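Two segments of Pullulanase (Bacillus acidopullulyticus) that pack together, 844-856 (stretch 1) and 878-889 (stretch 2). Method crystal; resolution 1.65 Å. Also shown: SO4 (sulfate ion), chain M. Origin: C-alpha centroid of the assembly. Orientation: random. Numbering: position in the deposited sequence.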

ATOM      1  N   PHE A 844     -23.175 -10.138 -21.806  1.00 11.96           N
ATOM      2  CA  PHE A 844     -24.298 -10.250 -20.879  1.00 12.00           C
ATOM      3  C   PHE A 844     -25.573 -10.632 -21.630  1.00 14.63           C
ATOM      4  O   PHE A 844     -25.816 -10.142 -22.737  1.00 14.01           O
ATOM      5  N   LEU A 845     -26.350 -11.528 -21.024  1.00 10.07           N
ATOM      6  CA  LEU A 845     -27.604 -12.022 -21.596  1.00 12.75           C
ATOM      7  C   LEU A 845     -28.778 -11.348 -20.910  1.00 13.52           C
ATOM      8  O   LEU A 845     -28.746 -11.102 -19.690  1.00 13.70           O
ATOM      9  N   GLU A 846     -29.842 -11.073 -21.671  1.00 15.22           N
ATOM     10  CA  GLU A 846     -31.058 -10.507 -21.073  1.00 15.46           C
ATOM     11  C   GLU A 846     -31.593 -11.462 -20.016  1.00 11.71           C
ATOM     12  O   GLU A 846     -31.709 -12.669 -20.257  1.00 13.98           O
ATOM     13  N   SER A 847     -31.870 -10.931 -18.828  1.00 12.44           N
ATOM     14  CA  SER A 847     -32.370 -11.767 -17.728  1.00 14.40           C
ATOM     15  C   SER A 847     -33.353 -10.961 -16.862  1.00 14.59           C
ATOM     16  O   SER A 847     -33.449  -9.739 -17.010  1.00 17.22           O
ATOM     17  N   PRO A 848     -34.085 -11.641 -15.961  1.00 15.50           N
ATOM     18  CA  PRO A 848     -35.079 -10.933 -15.142  1.00 15.50           C
ATOM     19  C   PRO A 848     -34.492  -9.867 -14.222  1.00 17.51           C
ATOM     20  O   PRO A 848     -33.271  -9.825 -13.967  1.00 14.85           O
ATOM     21  N   THR A 849     -35.366  -8.984 -13.745  1.00 16.25           N
ATOM     22  CA  THR A 849     -34.983  -7.945 -12.804  1.00 15.06           C
ATOM     23  C   THR A 849     -34.143  -8.476 -11.647  1.00 14.19           C
ATOM     24  O   THR A 849     -34.464  -9.503 -11.038  1.00 13.39           O
ATOM     25  N   ASN A 850     -33.064  -7.749 -11.361  1.00 13.79           N
ATOM     26  CA  ASN A 850     -32.176  -8.064 -10.254  1.00 12.88           C
ATOM     27  C   ASN A 850     -31.511  -9.432 -10.401  1.00 13.35           C
ATOM     28  O   ASN A 850     -31.369 -10.173  -9.439  1.00 13.42           O
ATOM     29  N   THR A 851     -31.133  -9.771 -11.628  1.00 13.26           N
ATOM     30  CA  THR A 851     -30.299 -10.961 -11.854  1.00 11.65           C
ATOM     31  C   THR A 851     -29.226 -10.544 -12.841  1.00 10.05           C
ATOM     32  O   THR A 851     -29.386  -9.544 -13.542  1.00 11.75           O
ATOM     33  N   VAL A 852     -28.109 -11.284 -12.846  1.00 10.27           N
ATOM     34  CA  VAL A 852     -27.001 -11.041 -13.766  1.00 11.40           C
ATOM     35  C   VAL A 852     -26.687 -12.367 -14.451  1.00 10.68           C
ATOM     36  O   VAL A 852     -26.430 -13.380 -13.780  1.00 12.01           O
ATOM     37  N   ALA A 853     -26.709 -12.355 -15.784  1.00 11.26           N
ATOM     38  CA  ALA A 853     -26.405 -13.550 -16.586  1.00 10.72           C
ATOM     39  C   ALA A 853     -25.433 -13.205 -17.684  1.00  9.48           C
ATOM     40  O   ALA A 853     -25.596 -12.189 -18.349  1.00 10.61           O
ATOM     41  N   PHE A 854     -24.420 -14.054 -17.874  1.00 10.77           N
ATOM     42  CA  PHE A 854     -23.445 -13.818 -18.948  1.00 10.97           C
ATOM     43  C   PHE A 854     -22.987 -15.091 -19.610  1.00  9.42           C
ATOM     44  O   PHE A 854     -23.143 -16.180 -19.050  1.00 10.13           O
ATOM     45  N   GLU A 855     -22.398 -14.940 -20.798  1.00 11.21           N
ATOM     46  CA  GLU A 855     -21.903 -16.066 -21.566  1.00 11.66           C
ATOM     47  C   GLU A 855     -20.448 -15.819 -21.936  1.00 11.53           C
ATOM     48  O   GLU A 855     -20.077 -14.705 -22.360  1.00 12.51           O
ATOM     49  N   LEU A 856     -19.637 -16.864 -21.746  1.00  9.79           N
ATOM     50  CA  LEU A 856     -18.214 -16.880 -22.106  1.00 10.68           C
ATOM     51  C   LEU A 856     -18.145 -17.725 -23.363  1.00  9.45           C
ATOM     52  O   LEU A 856     -18.391 -18.941 -23.325  1.00 11.11           O
ATOM     53  N   SER A 878     -37.511 -18.469  -7.642  1.00 16.22           N
ATOM     54  CA  SER A 878     -36.814 -18.959  -8.828  1.00 15.35           C
ATOM     55  C   SER A 878     -37.042 -17.991  -9.972  1.00 17.42           C
ATOM     56  O   SER A 878     -38.057 -17.282 -10.012  1.00 16.35           O
ATOM     57  N   GLN A 879     -36.089 -17.959 -10.905  1.00 13.57           N
ATOM     58  CA  GLN A 879     -36.132 -17.051 -12.030  1.00 15.26           C
ATOM     59  C   GLN A 879     -35.761 -17.823 -13.284  1.00 17.88           C
ATOM     60  O   GLN A 879     -34.996 -18.779 -13.223  1.00 22.36           O
ATOM     61  N   THR A 880     -36.299 -17.411 -14.421  1.00 16.64           N
ATOM     62  CA  THR A 880     -36.046 -18.137 -15.655  1.00 15.75           C
ATOM     63  C   THR A 880     -35.132 -17.361 -16.591  1.00 15.86           C
ATOM     64  O   THR A 880     -35.128 -16.137 -16.599  1.00 16.06           O
ATOM     65  N   LEU A 881     -34.340 -18.107 -17.358  1.00 14.44           N
ATOM     66  CA  LEU A 881     -33.419 -17.529 -18.315  1.00 14.23           C
ATOM     67  C   LEU A 881     -33.680 -18.087 -19.713  1.00 11.98           C
ATOM     68  O   LEU A 881     -33.709 -19.294 -19.893  1.00 15.22           O
ATOM     69  N   ASN A 882     -33.836 -17.196 -20.688  1.00 11.21           N
ATOM     70  CA  ASN A 882     -33.925 -17.595 -22.088  1.00 12.96           C
ATOM     71  C   ASN A 882     -32.549 -17.936 -22.602  1.00 12.85           C
ATOM     72  O   ASN A 882     -31.607 -17.184 -22.366  1.00 14.14           O
ATOM     73  N   LEU A 883     -32.433 -19.069 -23.287  1.00 13.25           N
ATOM     74  CA  LEU A 883     -31.111 -19.543 -23.702  1.00 13.65           C
ATOM     75  C   LEU A 883     -30.840 -19.304 -25.189  1.00 15.05           C
ATOM     76  O   LEU A 883     -31.778 -19.304 -26.002  1.00 14.62           O
ATOM     77  N   PRO A 884     -29.554 -19.091 -25.553  1.00 14.79           N
ATOM     78  CA  PRO A 884     -29.192 -19.148 -26.973  1.00 15.31           C
ATOM     79  C   PRO A 884     -29.469 -20.535 -27.545  1.00 14.85           C
ATOM     80  O   PRO A 884     -29.681 -21.499 -26.791  1.00 14.59           O
ATOM     81  N   SER A 885     -29.410 -20.645 -28.871  1.00 17.36           N
ATOM     82  CA  SER A 885     -29.735 -21.892 -29.567  1.00 17.27           C
ATOM     83  C   SER A 885     -28.903 -23.086 -29.099  1.00 15.95           C
ATOM     84  O   SER A 885     -27.797 -22.920 -28.562  1.00 16.43           O
ATOM     85  N   GLY A 886     -29.455 -24.283 -29.293  1.00 15.42           N
ATOM     86  CA  GLY A 886     -28.715 -25.510 -29.080  1.00 18.08           C
ATOM     87  C   GLY A 886     -28.961 -26.175 -27.744  1.00 17.18           C
ATOM     88  O   GLY A 886     -29.730 -25.676 -26.911  1.00 17.50           O
ATOM     89  N   ASP A 887     -28.319 -27.322 -27.571  1.00 16.27           N
ATOM     90  CA  ASP A 887     -28.408 -28.107 -26.346  1.00 18.26           C
ATOM     91  C   ASP A 887     -27.461 -27.556 -25.287  1.00 17.48           C
ATOM     92  O   ASP A 887     -26.265 -27.359 -25.553  1.00 17.50           O
ATOM     93  N   TRP A 888     -27.996 -27.334 -24.086  1.00 16.38           N
ATOM     94  CA  TRP A 888     -27.199 -26.884 -22.936  1.00 14.68           C
ATOM     95  C   TRP A 888     -27.103 -27.953 -21.852  1.00 14.47           C
ATOM     96  O   TRP A 888     -28.097 -28.594 -21.495  1.00 13.96           O
ATOM     97  N   THR A 889     -25.889 -28.157 -21.352  1.00 10.71           N
ATOM     98  CA  THR A 889     -25.638 -29.081 -20.257  1.00 11.10           C
ATOM     99  C   THR A 889     -25.591 -28.293 -18.952  1.00 12.05           C
ATOM    100  O   THR A 889     -24.796 -27.366 -18.824  1.00 10.88           O
TER

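This is a small, mixed contact in which carbon meets carbon or oxygen, with no direct hydrogen bond across it: two waters link backbone to backbone, and a third links Thr-849 O to the side chain of Gln-879.

Leu-881 holds the middle. Its CA-to-CB bond points sideways, but chi1 t and chi2 p bring the end of the side chain nearer, so that CD1 lies 4.0 Å from Ala-853 CB, 4.1 Å from Ser-847 CB and 3.6 Å from Glu-846 O. The small methyl of Ala-853, directed toward the other stretch, meets that leucine without needing a rotamer.

At one end, Pro-848 and Gln-879 point toward each other's stretch. Pro-848 CG sits 3.2 Å from Thr-880 O, and Pro-848 CB is 3.3 Å from Gln-879 OE1. Chi1 m brings Gln-879 CG to 4.1 Å from Thr-851 CG2; chi2, also m, turns the amide so that OE1 lies by Pro-848 CB. Thr-851, chi1 p, leaves that methyl for the contact while Thr-851 OG1 donates to Pro-848 O at 2.6 Å, a side-chain bond within the type II turn from Pro-848 to Thr-851.

At the other end, Leu-845 (m, t) reaches Pro-884, Leu-845 CD1 to Pro-884 CD at 4.4 Å. Glu-855, extended with chi1 and chi2 t, places OE2 3.5 Å from Trp-888 CH2, at the ring edge near its plane. The indole is anchored within its own stretch, Trp-888 NE1 donating to Pro-884 O at 3.0 Å.

The oxygen of water 1 donates to Glu-846 O at 2.7 Å and to Asn-882 O at 2.9 Å; that of water 2 donates to Glu-846 O and accepts from Asn-882 N, both at 2.8 Å. Outside the interface, Asn-850 N donates to sulfate O1 at 2.7 Å, an ion probably from the crystallisation liquor. The rule to read here is that shared water can join backbones that do not pair directly.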

ATOM      1  CB  PHE A 844     -24.473  -8.944 -20.092  1.00 14.15           C
ATOM      2  CG  PHE A 844     -23.388  -8.717 -19.086  1.00 13.93           C
ATOM      3  CD1 PHE A 844     -23.380  -9.442 -17.894  1.00 13.66           C
ATOM      4  CD2 PHE A 844     -22.347  -7.826 -19.349  1.00 13.40           C
ATOM      5  CE1 PHE A 844     -22.369  -9.285 -16.962  1.00 11.28           C
ATOM      6  CE2 PHE A 844     -21.303  -7.641 -18.413  1.00 14.25           C
ATOM      7  CZ  PHE A 844     -21.312  -8.366 -17.210  1.00 10.60           C
ATOM      8  CB  LEU A 845     -27.708 -13.538 -21.420  1.00 13.10           C
ATOM      9  CG  LEU A 845     -26.588 -14.426 -21.995  1.00 13.89           C
ATOM     10  CD1 LEU A 845     -26.843 -15.911 -21.736  1.00 16.14           C
ATOM     11  CD2 LEU A 845     -26.406 -14.175 -23.499  1.00 17.52           C
ATOM     12  CB  GLU A 846     -32.126 -10.235 -22.152  1.00 16.42           C
ATOM     13  CG  GLU A 846     -33.442  -9.664 -21.609  1.00 26.78           C
ATOM     14  CD  GLU A 846     -33.398  -8.173 -21.331  1.00 44.80           C
ATOM     15  OE1 GLU A 846     -32.471  -7.489 -21.826  1.00 52.03           O
ATOM     16  OE2 GLU A 846     -34.309  -7.685 -20.620  1.00 50.37           O
ATOM     17  CB  SER A 847     -31.189 -12.305 -16.896  1.00 13.19           C
ATOM     18  OG  SER A 847     -30.520 -11.249 -16.221  1.00 15.09           O
ATOM     19  CB  PRO A 848     -35.721 -12.058 -14.320  1.00 13.76           C
ATOM     20  CG  PRO A 848     -35.569 -13.266 -15.177  1.00 12.35           C
ATOM     21  CD  PRO A 848     -34.194 -13.101 -15.793  1.00 13.98           C
ATOM     22  CB  THR A 849     -36.238  -7.266 -12.230  1.00 17.27           C
ATOM     23  OG1 THR A 849     -37.011  -6.779 -13.328  1.00 20.87           O
ATOM     24  CG2 THR A 849     -35.846  -6.089 -11.329  1.00 19.40           C
ATOM     25  CB  ASN A 850     -32.855  -7.934  -8.882  1.00 15.23           C
ATOM     26  CG  ASN A 850     -31.848  -7.760  -7.775  1.00 15.38           C
ATOM     27  OD1 ASN A 850     -30.839  -7.077  -7.962  1.00 16.65           O
ATOM     28  ND2 ASN A 850     -32.076  -8.410  -6.638  1.00 13.18           N
ATOM     29  CB  THR A 851     -31.096 -12.172 -12.440  1.00 12.88           C
ATOM     30  OG1 THR A 851     -31.586 -11.837 -13.748  1.00 12.94           O
ATOM     31  CG2 THR A 851     -32.270 -12.597 -11.520  1.00 12.97           C
ATOM     32  CB  VAL A 852     -25.739 -10.510 -13.025  1.00 11.29           C
ATOM     33  CG1 VAL A 852     -24.528 -10.448 -13.963  1.00 11.90           C
ATOM     34  CG2 VAL A 852     -25.994  -9.120 -12.461  1.00 15.00           C
ATOM     35  CB  ALA A 853     -27.677 -14.128 -17.198  1.00 11.46           C
ATOM     36  CB  PHE A 854     -22.241 -12.989 -18.465  1.00 11.53           C
ATOM     37  CG  PHE A 854     -21.469 -13.620 -17.339  1.00 10.77           C
ATOM     38  CD1 PHE A 854     -20.368 -14.438 -17.600  1.00 11.04           C
ATOM     39  CD2 PHE A 854     -21.836 -13.383 -16.013  1.00 12.68           C
ATOM     40  CE1 PHE A 854     -19.651 -15.016 -16.549  1.00 11.45           C
ATOM     41  CE2 PHE A 854     -21.120 -13.951 -14.956  1.00 11.87           C
ATOM     42  CZ  PHE A 854     -20.019 -14.758 -15.219  1.00  9.12           C
ATOM     43  CB  GLU A 855     -22.746 -16.253 -22.838  1.00 11.89           C
ATOM     44  CG  GLU A 855     -22.385 -17.516 -23.618  1.00 10.86           C
ATOM     45  CD  GLU A 855     -23.211 -17.673 -24.907  1.00 15.60           C
ATOM     46  OE1 GLU A 855     -23.958 -16.735 -25.281  1.00 16.21           O
ATOM     47  OE2 GLU A 855     -23.118 -18.749 -25.530  1.00 13.52           O
ATOM     48  CB  LEU A 856     -17.368 -17.490 -20.959  1.00  9.75           C
ATOM     49  CG  LEU A 856     -17.546 -16.810 -19.588  1.00 11.50           C
ATOM     50  CD1 LEU A 856     -16.759 -17.514 -18.481  1.00 11.79           C
ATOM     51  CD2 LEU A 856     -17.150 -15.327 -19.646  1.00 11.62           C
ATOM     52  CB  SER A 878     -37.278 -20.368  -9.211  1.00 17.79           C
ATOM     53  OG  SER A 878     -38.642 -20.344  -9.622  1.00 18.98           O
ATOM     54  CB  GLN A 879     -35.158 -15.899 -11.827  1.00 13.72           C
ATOM     55  CG  GLN A 879     -35.407 -15.076 -10.563  1.00 14.25           C
ATOM     56  CD  GLN A 879     -36.655 -14.227 -10.663  1.00 14.24           C
ATOM     57  OE1 GLN A 879     -36.904 -13.588 -11.683  1.00 18.38           O
ATOM     58  NE2 GLN A 879     -37.432 -14.188  -9.590  1.00 18.20           N
ATOM     59  CB  THR A 880     -37.359 -18.493 -16.381  1.00 19.50           C
ATOM     60  OG1 THR A 880     -38.033 -17.285 -16.751  1.00 25.20           O
ATOM     61  CG2 THR A 880     -38.261 -19.306 -15.463  1.00 20.83           C
ATOM     62  CB  LEU A 881     -31.972 -17.865 -17.903  1.00 13.56           C
ATOM     63  CG  LEU A 881     -30.906 -17.384 -18.886  1.00 12.47           C
ATOM     64  CD1 LEU A 881     -30.809 -15.866 -18.875  1.00 13.38           C
ATOM     65  CD2 LEU A 881     -29.562 -17.975 -18.507  1.00 12.98           C
ATOM     66  CB  ASN A 882     -34.551 -16.473 -22.898  1.00 13.47           C
ATOM     67  CG  ASN A 882     -36.037 -16.335 -22.596  1.00 16.11           C
ATOM     68  OD1 ASN A 882     -36.750 -17.327 -22.592  1.00 17.51           O
ATOM     69  ND2 ASN A 882     -36.486 -15.124 -22.298  1.00 16.12           N
ATOM     70  CB  LEU A 883     -30.940 -21.022 -23.361  1.00 13.00           C
ATOM     71  CG  LEU A 883     -31.040 -21.418 -21.888  1.00 17.69           C
ATOM     72  CD1 LEU A 883     -31.118 -22.938 -21.767  1.00 16.55           C
ATOM     73  CD2 LEU A 883     -29.829 -20.861 -21.130  1.00 18.98           C
ATOM     74  CB  PRO A 884     -27.684 -18.871 -26.976  1.00 13.70           C
ATOM     75  CG  PRO A 884     -27.409 -18.185 -25.634  1.00 14.13           C
ATOM     76  CD  PRO A 884     -28.380 -18.854 -24.693  1.00 14.29           C
ATOM     77  CB  SER A 885     -29.563 -21.710 -31.088  1.00 19.68           C
ATOM     78  OG  SER A 885     -28.201 -21.453 -31.398  1.00 26.05           O
ATOM     79  CB  ASP A 887     -28.060 -29.570 -26.638  1.00 20.19           C
ATOM     80  CG  ASP A 887     -28.296 -30.471 -25.431  1.00 26.52           C
ATOM     81  OD1 ASP A 887     -27.319 -30.998 -24.878  1.00 34.21           O
ATOM     82  OD2 ASP A 887     -29.462 -30.609 -25.011  1.00 34.07           O
ATOM     83  CB  TRP A 888     -27.754 -25.570 -22.362  1.00 13.09           C
ATOM     84  CG  TRP A 888     -27.552 -24.445 -23.304  1.00 12.78           C
ATOM     85  CD1 TRP A 888     -28.408 -24.040 -24.301  1.00 13.71           C
ATOM     86  CD2 TRP A 888     -26.407 -23.588 -23.381  1.00 12.82           C
ATOM     87  NE1 TRP A 888     -27.856 -22.986 -24.995  1.00 14.44           N
ATOM     88  CE2 TRP A 888     -26.636 -22.678 -24.445  1.00 14.55           C
ATOM     89  CE3 TRP A 888     -25.206 -23.493 -22.643  1.00 11.62           C
ATOM     90  CZ2 TRP A 888     -25.705 -21.686 -24.803  1.00 14.37           C
ATOM     91  CZ3 TRP A 888     -24.290 -22.501 -22.989  1.00 13.58           C
ATOM     92  CH2 TRP A 888     -24.541 -21.615 -24.069  1.00 13.49           C
ATOM     93  CB  THR A 889     -24.289 -29.832 -20.460  1.00 11.98           C
ATOM     94  OG1 THR A 889     -24.325 -30.543 -21.697  1.00 15.84           O
ATOM     95  CG2 THR A 889     -24.059 -30.827 -19.312  1.00 12.00           C
TER
HETATM   96  S   SO4 M1933     -32.011  -4.723 -13.182  1.00 56.99           S
HETATM   97  O1  SO4 M1933     -31.969  -6.180 -13.307  1.00 56.95           O
HETATM   98  O2  SO4 M1933     -32.145  -4.351 -11.775  1.00 58.63           O
HETATM   99  O3  SO4 M1933     -30.785  -4.142 -13.729  1.00 57.79           O
HETATM  100  O4  SO4 M1933     -33.152  -4.219 -13.944  1.00 59.67           O
HETATM  101  O   HOH W   1     -31.176 -14.313 -22.379  1.00 15.48           O
HETATM  102  O   HOH W   2     -33.901 -14.423 -20.092  1.00 17.53           O
HETATM  103  O   HOH W   3     -36.877 -10.796 -10.993  1.00 22.57           O